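Local coordinates for protein homoprotocatechuate 2,3-dioxygenase (Brevibacterium fuscum, PDB 4Z6M) that probably catalyses the extradiol ring cleavage of homoprotocatechuate by molecular oxygen at a non-haem iron(II) centre, at residues A[34-39]-A[51-56]; A[148-153]-A[226-231]. The protein carries 1 engineered substitution. All coordinates share one frame; numbering follows the deposited sequence.

How the contacts relate
Contact 1 sets helix 28-38 on strand 50-54 in the N-terminal half of the chain; contact 2 sets the lead-in to strand 152-160 against helix 222-234, in the half that carries the iron ligands. Their centres lie about 11 Å apart, on the same side of the chain's centre. Lys231 of contact 2 ties them directly: its NZ lies 2.9 Å from Asp37 O and 3.0 Å from Val38 O, probable hydrogen bonds to the carbonyl oxygens of two successive residues of segment 34-39. The loops also meet, Phe56 CD1 packing 3.4 Å from Glu149 OE2. The side chain of Leu150 is about 13 Å from the bound iron(II) ion. His155, His214 and Glu267 hold that metal.

Contact 1: A[34-39]-A[51-56]; sequences FYVDVL and IYLRSF
In the N-terminal half of the glyoxalase/dioxygenase (vicinal oxygen chelate) fold, helix 28-38 packs on the eight-stranded mixed sheet, and Leu53 of strand 50-54 is the strand residue that meets segment 34-39. Its two methyl groups divide the work. CD1 packs on Tyr35 CB at 3.6 Å, while CD2 reaches Val36 CG2 at 3.7 Å, so that one branched side chain spans two successive helix residues. No hydrogen bond crosses between the segments; the join is apolar and small, burying 125 Å² in all, and the backbones stay well apart, with 8.3 Å between Val36 CA and Leu53 CA.

Leu53 holds CG opposite its carbonyl carbon (chi1 -61°), which sends the forked end out from the strand to the helix. In Val36 it is the methyl CG2, not CG1, that stands opposite the carbonyl carbon and presents itself to the leucine, the two side chains crossing obliquely. Val43 of the neighbouring strand 42-46 touches both Val36 and Leu53, and Leu66 of strand 64-68 touches both Tyr35 and Leu53, which extends the apolar layer across three neighbouring strands.

Tyr35 offers mainly its CB to Leu53: CB points to the strand, but the ring leads away from it, the methyl standing oblique to the ring. The phenol then runs to Asp260, whose OD2 shares a hydrogen bond with Tyr35 OH. The helix widens into a pi-type turn here, closed by the bond from Leu39 N to Phe34 O (2.9 Å). On the Tyr35 ring itself, one face receives Phe34 CD2, which sits 3.7 Å above the plane and over the ring centre.

Contact 2: A[148-153]-A[226-231]; sequences GELVRL and IQICDK
Gly148 meets the first turn of segment 226-231 with its bare backbone, lodged against the side chains of Gln227 and Ile228. With no side chain in the way, the chains come close, Gly148 CA lying 5.4 Å from Ile228 CA. Gln227 touches with its methylene CG, 3.7 Å from Gly148 N. That carbon stands opposite the helix backbone N (chi1 162°), and a bend at the next bond (chi2 63°) turns the carboxamide aside, where NE2 is hydrogen-bonded to Tyr142 O of a third subunit.

Segment 148-153 leads into strand 152-160, and helix 222-234 follows strand 211-218. These two strands are antiparallel neighbours in the nine-stranded sheet of the vicinal oxygen chelate fold, the sheet that carries all three iron ligands. Leu150 and Ile228 both rest on Ile268 of strand 265-270, next in sequence to the iron ligand Glu267. Phe217 also packs on Leu150, and Leu256 on Ile228.

Ile228 uses its longer branch to reach the loop. CG1 lies opposite the carbonyl carbon (chi1 -65°), and the extended chi2 carries CD1 outward until it rests 3.7 Å from Gly148 O and 4.0 Å from Leu150 CD2. The first of these is a van der Waals approach of a methyl to a carbonyl oxygen. In the second, methyl meets methyl, and the two aliphatic side chains cross at about a right angle.

Contact 1: A[34-39]-A[51-56]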
ATOM      1  N   PHE A  34      25.800   1.662   4.761  1.00  9.71           N
ATOM      2  CA  PHE A  34      24.783   0.683   4.374  1.00  9.28           C
ATOM      3  C   PHE A  34      23.625   0.694   5.378  1.00  8.29           C
ATOM      4  O   PHE A  34      22.457   0.825   4.998  1.00  9.59           O
ATOM      5  CB  PHE A  34      25.412  -0.702   4.289  1.00  9.18           C
ATOM      6  CG  PHE A  34      24.464  -1.797   3.835  1.00  9.99           C
ATOM      7  CD1 PHE A  34      24.162  -1.942   2.485  1.00 11.58           C
ATOM      8  CD2 PHE A  34      23.904  -2.693   4.738  1.00  9.74           C
ATOM      9  CE1 PHE A  34      23.313  -2.964   2.051  1.00 11.87           C
ATOM     10  CE2 PHE A  34      23.058  -3.708   4.306  1.00  9.89           C
ATOM     11  CZ  PHE A  34      22.774  -3.840   2.969  1.00 10.46           C
ATOM     12  N   TYR A  35      23.926   0.507   6.664  1.00  8.48           N
ATOM     13  CA  TYR A  35      22.860   0.308   7.628  1.00  8.72           C
ATOM     14  C   TYR A  35      22.114   1.580   8.020  1.00  8.79           C
ATOM     15  O   TYR A  35      20.915   1.519   8.331  1.00  8.47           O
ATOM     16  CB  TYR A  35      23.383  -0.375   8.884  1.00  8.70           C
ATOM     17  CG  TYR A  35      23.743  -1.833   8.653  1.00  8.96           C
ATOM     18  CD1 TYR A  35      22.758  -2.809   8.631  1.00  8.82           C
ATOM     19  CD2 TYR A  35      25.046  -2.240   8.472  1.00  9.28           C
ATOM     20  CE1 TYR A  35      23.062  -4.142   8.413  1.00  8.18           C
ATOM     21  CE2 TYR A  35      25.366  -3.574   8.262  1.00  8.68           C
ATOM     22  CZ  TYR A  35      24.371  -4.520   8.236  1.00  8.90           C
ATOM     23  OH  TYR A  35      24.626  -5.842   8.017  1.00 10.51           O
ATOM     24  N   VAL A  36      22.816   2.709   8.022  1.00  9.10           N
ATOM     25  CA  VAL A  36      22.210   3.982   8.387  1.00  9.61           C
ATOM     26  C   VAL A  36      21.737   4.703   7.137  1.00 10.14           C
ATOM     27  O   VAL A  36      20.559   5.053   7.038  1.00 13.12           O
ATOM     28  CB  VAL A  36      23.165   4.875   9.222  1.00 10.22           C
ATOM     29  CG1 VAL A  36      22.510   6.214   9.549  1.00 11.56           C
ATOM     30  CG2 VAL A  36      23.548   4.161  10.504  1.00 12.08           C
ATOM     31  N   ASP A  37      22.625   4.987   6.198  1.00 11.13           N
ATOM     32  CA  ASP A  37      22.224   5.826   5.069  1.00 12.85           C
ATOM     33  C   ASP A  37      21.342   5.091   4.083  1.00 12.11           C
ATOM     34  O   ASP A  37      20.334   5.646   3.642  1.00 16.11           O
ATOM     35  CB  ASP A  37      23.418   6.466   4.374  1.00 13.71           C
ATOM     36  CG  ASP A  37      24.177   7.367   5.300  1.00 17.73           C
ATOM     37  OD1 ASP A  37      23.526   8.071   6.100  1.00 22.13           O
ATOM     38  OD2 ASP A  37      25.396   7.371   5.225  1.00 23.59           O
ATOM     39  N   VAL A  38      21.689   3.850   3.746  1.00 10.11           N
ATOM     40  CA  VAL A  38      20.837   3.103   2.815  1.00 10.48           C
ATOM     41  C   VAL A  38      19.594   2.583   3.510  1.00  9.21           C
ATOM     42  O   VAL A  38      18.487   2.880   3.061  1.00 11.24           O
ATOM     43  CB  VAL A  38      21.587   1.977   2.085  1.00 10.23           C
ATOM     44  CG1 VAL A  38      20.655   1.217   1.150  1.00 11.40           C
ATOM     45  CG2 VAL A  38      22.799   2.544   1.338  1.00 11.64           C
ATOM     46  N   LEU A  39      19.765   1.884   4.624  1.00  9.27           N
ATOM     47  CA  LEU A  39      18.639   1.188   5.259  1.00  8.10           C
ATOM     48  C   LEU A  39      17.876   2.002   6.296  1.00  8.29           C
ATOM     49  O   LEU A  39      16.785   1.615   6.684  1.00  8.50           O
ATOM     50  CB  LEU A  39      19.076  -0.146   5.848  1.00  8.97           C
ATOM     51  CG  LEU A  39      19.549  -1.180   4.815  1.00 10.43           C
ATOM     52  CD1 LEU A  39      19.859  -2.452   5.595  1.00 10.22           C
ATOM     53  CD2 LEU A  39      18.507  -1.438   3.732  1.00 11.01           C
ATOM     54  N   ILE A  51      29.045   0.709  16.210  1.00  9.18           N
ATOM     55  CA  ILE A  51      27.800   1.422  15.969  1.00  9.56           C
ATOM     56  C   ILE A  51      26.661   0.580  16.474  1.00  9.12           C
ATOM     57  O   ILE A  51      26.558  -0.601  16.143  1.00  9.97           O
ATOM     58  CB  ILE A  51      27.600   1.726  14.470  1.00 10.67           C
ATOM     59  CG1 ILE A  51      28.808   2.523  13.939  1.00 13.28           C
ATOM     60  CG2 ILE A  51      26.291   2.467  14.246  1.00 10.69           C
ATOM     61  CD1 ILE A  51      28.852   2.628  12.444  1.00 15.92           C
ATOM     62  N   TYR A  52      25.821   1.189  17.284  1.00  8.50           N
ATOM     63  CA  TYR A  52      24.682   0.521  17.910  1.00  7.93           C
ATOM     64  C   TYR A  52      23.426   1.064  17.241  1.00  8.65           C
ATOM     65  O   TYR A  52      23.212   2.272  17.236  1.00  8.69           O
ATOM     66  CB  TYR A  52      24.610   0.835  19.401  1.00  8.86           C
ATOM     67  CG  TYR A  52      25.710   0.194  20.217  1.00  8.71           C
ATOM     68  CD1 TYR A  52      27.017   0.682  20.183  1.00  8.79           C
ATOM     69  CD2 TYR A  52      25.432  -0.873  21.056  1.00  8.68           C
ATOM     70  CE1 TYR A  52      28.029   0.083  20.935  1.00  9.11           C
ATOM     71  CE2 TYR A  52      26.427  -1.474  21.815  1.00  9.06           C
ATOM     72  CZ  TYR A  52      27.724  -0.992  21.750  1.00  8.64           C
ATOM     73  OH  TYR A  52      28.708  -1.627  22.491  1.00 11.01           O
ATOM     74  N   LEU A  53      22.607   0.169  16.687  1.00  7.29           N
ATOM     75  CA  LEU A  53      21.480   0.531  15.845  1.00  7.99           C
ATOM     76  C   LEU A  53      20.198  -0.121  16.341  1.00  7.84           C
ATOM     77  O   LEU A  53      20.223  -1.248  16.843  1.00  7.88           O
ATOM     78  CB  LEU A  53      21.714   0.054  14.415  1.00  8.73           C
ATOM     79  CG  LEU A  53      22.941   0.658  13.726  1.00  9.40           C
ATOM     80  CD1 LEU A  53      23.269  -0.114  12.459  1.00 12.20           C
ATOM     81  CD2 LEU A  53      22.719   2.135  13.450  1.00 11.65           C
ATOM     82  N   ARG A  54      19.075   0.583  16.147  1.00  8.04           N
ATOM     83  CA  ARG A  54      17.776   0.051  16.488  1.00  7.85           C
ATOM     84  C   ARG A  54      16.755   0.346  15.409  1.00  7.77           C
ATOM     85  O   ARG A  54      16.872   1.290  14.628  1.00  7.18           O
ATOM     86  CB  ARG A  54      17.288   0.542  17.851  1.00  8.32           C
ATOM     87  CG  ARG A  54      16.851   1.986  17.906  1.00  7.60           C
ATOM     88  CD  ARG A  54      16.391   2.327  19.289  1.00  8.24           C
ATOM     89  NE  ARG A  54      15.814   3.668  19.441  1.00  8.24           N
ATOM     90  CZ  ARG A  54      16.513   4.754  19.767  1.00  7.73           C
ATOM     91  NH1 ARG A  54      17.851   4.731  19.840  1.00  9.61           N
ATOM     92  NH2 ARG A  54      15.871   5.875  20.019  1.00  8.94           N
ATOM     93  N   SER A  55      15.736  -0.506  15.412  1.00  7.33           N
ATOM     94  CA  SER A  55      14.597  -0.352  14.518  1.00  7.13           C
ATOM     95  C   SER A  55      13.622   0.712  15.031  1.00  6.87           C
ATOM     96  O   SER A  55      13.702   1.157  16.176  1.00  7.48           O
ATOM     97  CB  SER A  55      13.921  -1.705  14.341  1.00  7.69           C
ATOM     98  OG  SER A  55      13.373  -2.159  15.537  1.00 10.25           O
ATOM     99  N   PHE A  56      12.661   1.062  14.173  1.00  6.50           N
ATOM    100  CA  PHE A  56      11.724   2.173  14.438  1.00  6.69           C
ATOM    101  C   PHE A  56      10.919   1.965  15.709  1.00  7.00           C
ATOM    102  O   PHE A  56      10.606   2.923  16.395  1.00  7.94           O
ATOM    103  CB  PHE A  56      10.777   2.303  13.247  1.00  7.63           C
ATOM    104  CG  PHE A  56       9.995   3.593  13.168  1.00  7.63           C
ATOM    105  CD1 PHE A  56      10.648   4.818  13.056  1.00  7.87           C
ATOM    106  CD2 PHE A  56       8.604   3.577  13.128  1.00  7.76           C
ATOM    107  CE1 PHE A  56       9.923   5.988  12.938  1.00  8.05           C
ATOM    108  CE2 PHE A  56       7.892   4.756  12.979  1.00  7.30           C
ATOM    109  CZ  PHE A  56       8.555   5.941  12.884  1.00  7.56           C
TER

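Contact 2: A[148-153]-A[226-231]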
ATOM      1  N   GLY A 148      11.419   3.198   3.289  1.00  7.43           N
ATOM      2  CA  GLY A 148      11.832   1.811   3.481  1.00  7.59           C
ATOM      3  C   GLY A 148      11.922   1.362   4.944  1.00  7.85           C
ATOM      4  O   GLY A 148      12.652   0.411   5.235  1.00  8.12           O
ATOM      5  N   GLU A 149      11.231   2.036   5.865  1.00  7.23           N
ATOM      6  CA  GLU A 149      11.528   1.892   7.308  1.00  7.42           C
ATOM      7  C   GLU A 149      11.506   0.466   7.839  1.00  7.36           C
ATOM      8  O   GLU A 149      10.524  -0.269   7.673  1.00  7.57           O
ATOM      9  CB  GLU A 149      10.572   2.736   8.142  1.00  8.35           C
ATOM     10  CG  GLU A 149      10.961   2.857   9.604  1.00  9.11           C
ATOM     11  CD  GLU A 149      12.153   3.765   9.844  1.00  9.60           C
ATOM     12  OE1 GLU A 149      12.375   4.701   9.058  1.00  9.73           O
ATOM     13  OE2 GLU A 149      12.842   3.537  10.842  1.00  9.65           O
ATOM     14  N   LEU A 150      12.598   0.099   8.499  1.00  7.23           N
ATOM     15  CA  LEU A 150      12.683  -1.142   9.240  1.00  7.28           C
ATOM     16  C   LEU A 150      12.149  -0.950  10.637  1.00  7.09           C
ATOM     17  O   LEU A 150      12.660  -0.154  11.415  1.00  8.17           O
ATOM     18  CB  LEU A 150      14.131  -1.615   9.271  1.00  7.67           C
ATOM     19  CG  LEU A 150      14.806  -1.724   7.895  1.00  7.52           C
ATOM     20  CD1 LEU A 150      16.190  -2.344   8.052  1.00  8.10           C
ATOM     21  CD2 LEU A 150      13.986  -2.549   6.921  1.00  7.88           C
ATOM     22  N   VAL A 151      11.098  -1.677  10.966  1.00  6.90           N
ATOM     23  CA  VAL A 151      10.311  -1.386  12.171  1.00  7.61           C
ATOM     24  C   VAL A 151      10.591  -2.293  13.366  1.00  7.35           C
ATOM     25  O   VAL A 151      10.424  -1.855  14.498  1.00  7.52           O
ATOM     26  CB  VAL A 151       8.799  -1.330  11.850  1.00  8.45           C
ATOM     27  CG1 VAL A 151       8.532  -0.305  10.761  1.00 10.36           C
ATOM     28  CG2 VAL A 151       8.237  -2.677  11.450  1.00 10.04           C
ATOM     29  N   ARG A 152      11.038  -3.531  13.114  0.50  7.01           N
ATOM     30  CA  ARG A 152      11.336  -4.491  14.182  0.50  7.56           C
ATOM     31  C   ARG A 152      12.480  -5.378  13.737  0.50  7.43           C
ATOM     32  O   ARG A 152      12.670  -5.584  12.532  0.50  8.09           O
ATOM     33  CB  ARG A 152      10.145  -5.397  14.489  0.50  8.54           C
ATOM     34  CG  ARG A 152       8.972  -4.725  15.175  0.50  9.27           C
ATOM     35  CD  ARG A 152       7.913  -5.750  15.546  0.50 10.68           C
ATOM     36  NE  ARG A 152       7.305  -6.319  14.346  0.50 12.05           N
ATOM     37  CZ  ARG A 152       6.366  -5.717  13.625  0.50 11.76           C
ATOM     38  NH1 ARG A 152       5.897  -4.529  13.992  0.50 11.12           N
ATOM     39  NH2 ARG A 152       5.872  -6.308  12.541  0.50 11.47           N
ATOM     40  N   LEU A 153      13.219  -5.925  14.697  1.00  7.41           N
ATOM     41  CA  LEU A 153      13.991  -7.130  14.446  1.00  7.14           C
ATOM     42  C   LEU A 153      13.037  -8.313  14.458  1.00  7.33           C
ATOM     43  O   LEU A 153      12.281  -8.474  15.426  1.00  9.63           O
ATOM     44  CB  LEU A 153      15.031  -7.319  15.545  1.00  8.18           C
ATOM     45  CG  LEU A 153      15.873  -8.587  15.394  1.00  8.95           C
ATOM     46  CD1 LEU A 153      16.759  -8.503  14.176  1.00  9.72           C
ATOM     47  CD2 LEU A 153      16.674  -8.829  16.651  1.00 10.17           C
ATOM     48  N   ILE A 226       9.519  -2.982  -1.363  0.50  6.55           N
ATOM     49  CA  ILE A 226       9.707  -2.524  -2.734  0.50  6.64           C
ATOM     50  C   ILE A 226      10.592  -1.261  -2.793  0.50  7.11           C
ATOM     51  O   ILE A 226      11.486  -1.150  -3.640  0.50  7.52           O
ATOM     52  CB  ILE A 226       8.354  -2.254  -3.428  0.50  7.25           C
ATOM     53  CG1 ILE A 226       7.487  -3.521  -3.431  0.50  7.74           C
ATOM     54  CG2 ILE A 226       8.574  -1.757  -4.845  0.50  7.39           C
ATOM     55  CD1 ILE A 226       8.208  -4.755  -3.923  0.50  8.73           C
ATOM     56  N   GLN A 227      10.369  -0.321  -1.881  1.00  6.74           N
ATOM     57  CA  GLN A 227      11.180   0.894  -1.851  1.00  6.70           C
ATOM     58  C   GLN A 227      12.656   0.608  -1.623  1.00  6.87           C
ATOM     59  O   GLN A 227      13.513   1.317  -2.156  1.00  7.52           O
ATOM     60  CB  GLN A 227      10.662   1.884  -0.823  1.00  7.31           C
ATOM     61  CG  GLN A 227      11.634   2.959  -0.399  1.00  7.64           C
ATOM     62  CD  GLN A 227      12.083   3.923  -1.501  1.00  8.14           C
ATOM     63  OE1 GLN A 227      11.489   4.032  -2.574  1.00  9.17           O
ATOM     64  NE2 GLN A 227      13.094   4.702  -1.177  1.00  9.07           N
ATOM     65  N   ILE A 228      12.969  -0.369  -0.783  1.00  6.55           N
ATOM     66  CA  ILE A 228      14.380  -0.679  -0.543  1.00  7.45           C
ATOM     67  C   ILE A 228      15.015  -1.085  -1.874  1.00  7.62           C
ATOM     68  O   ILE A 228      16.134  -0.660  -2.201  1.00  7.58           O
ATOM     69  CB  ILE A 228      14.549  -1.759   0.537  1.00  7.10           C
ATOM     70  CG1 ILE A 228      14.047  -1.239   1.879  1.00  7.32           C
ATOM     71  CG2 ILE A 228      15.995  -2.214   0.645  1.00  8.32           C
ATOM     72  CD1 ILE A 228      13.885  -2.273   2.967  1.00  8.42           C
ATOM     73  N   CYS A 229      14.336  -1.940  -2.628  1.00  7.43           N
ATOM     74  CA  CYS A 229      14.810  -2.309  -3.955  1.00  7.30           C
ATOM     75  C   CYS A 229      14.985  -1.111  -4.867  1.00  7.46           C
ATOM     76  O   CYS A 229      16.031  -0.941  -5.507  1.00  7.71           O
ATOM     77  CB  CYS A 229      13.832  -3.302  -4.605  1.00  8.20           C
ATOM     78  SG  CYS A 229      13.616  -4.847  -3.736  1.00 10.78           S
ATOM     79  N   ASP A 230      13.963  -0.251  -4.884  1.00  6.77           N
ATOM     80  CA  ASP A 230      14.001   0.922  -5.738  1.00  7.24           C
ATOM     81  C   ASP A 230      15.179   1.840  -5.381  1.00  7.44           C
ATOM     82  O   ASP A 230      15.847   2.374  -6.278  1.00  8.17           O
ATOM     83  CB  ASP A 230      12.694   1.690  -5.634  1.00  7.30           C
ATOM     84  CG  ASP A 230      11.510   0.976  -6.276  1.00  8.08           C
ATOM     85  OD1 ASP A 230      11.698   0.211  -7.241  1.00  8.18           O
ATOM     86  OD2 ASP A 230      10.367   1.289  -5.848  1.00  7.60           O
ATOM     87  N   LYS A 231      15.403   2.037  -4.083  1.00  7.49           N
ATOM     88  CA  LYS A 231      16.486   2.868  -3.598  1.00  7.35           C
ATOM     89  C   LYS A 231      17.855   2.291  -3.990  1.00  8.05           C
ATOM     90  O   LYS A 231      18.751   3.023  -4.413  1.00  8.15           O
ATOM     91  CB  LYS A 231      16.392   3.069  -2.089  1.00  7.97           C
ATOM     92  CG  LYS A 231      17.445   4.008  -1.538  1.00  8.11           C
ATOM     93  CD  LYS A 231      17.230   4.289  -0.059  1.00  8.67           C
ATOM     94  CE  LYS A 231      18.185   5.337   0.464  1.00  9.90           C
ATOM     95  NZ  LYS A 231      17.982   5.583   1.906  1.00 11.08           N
TER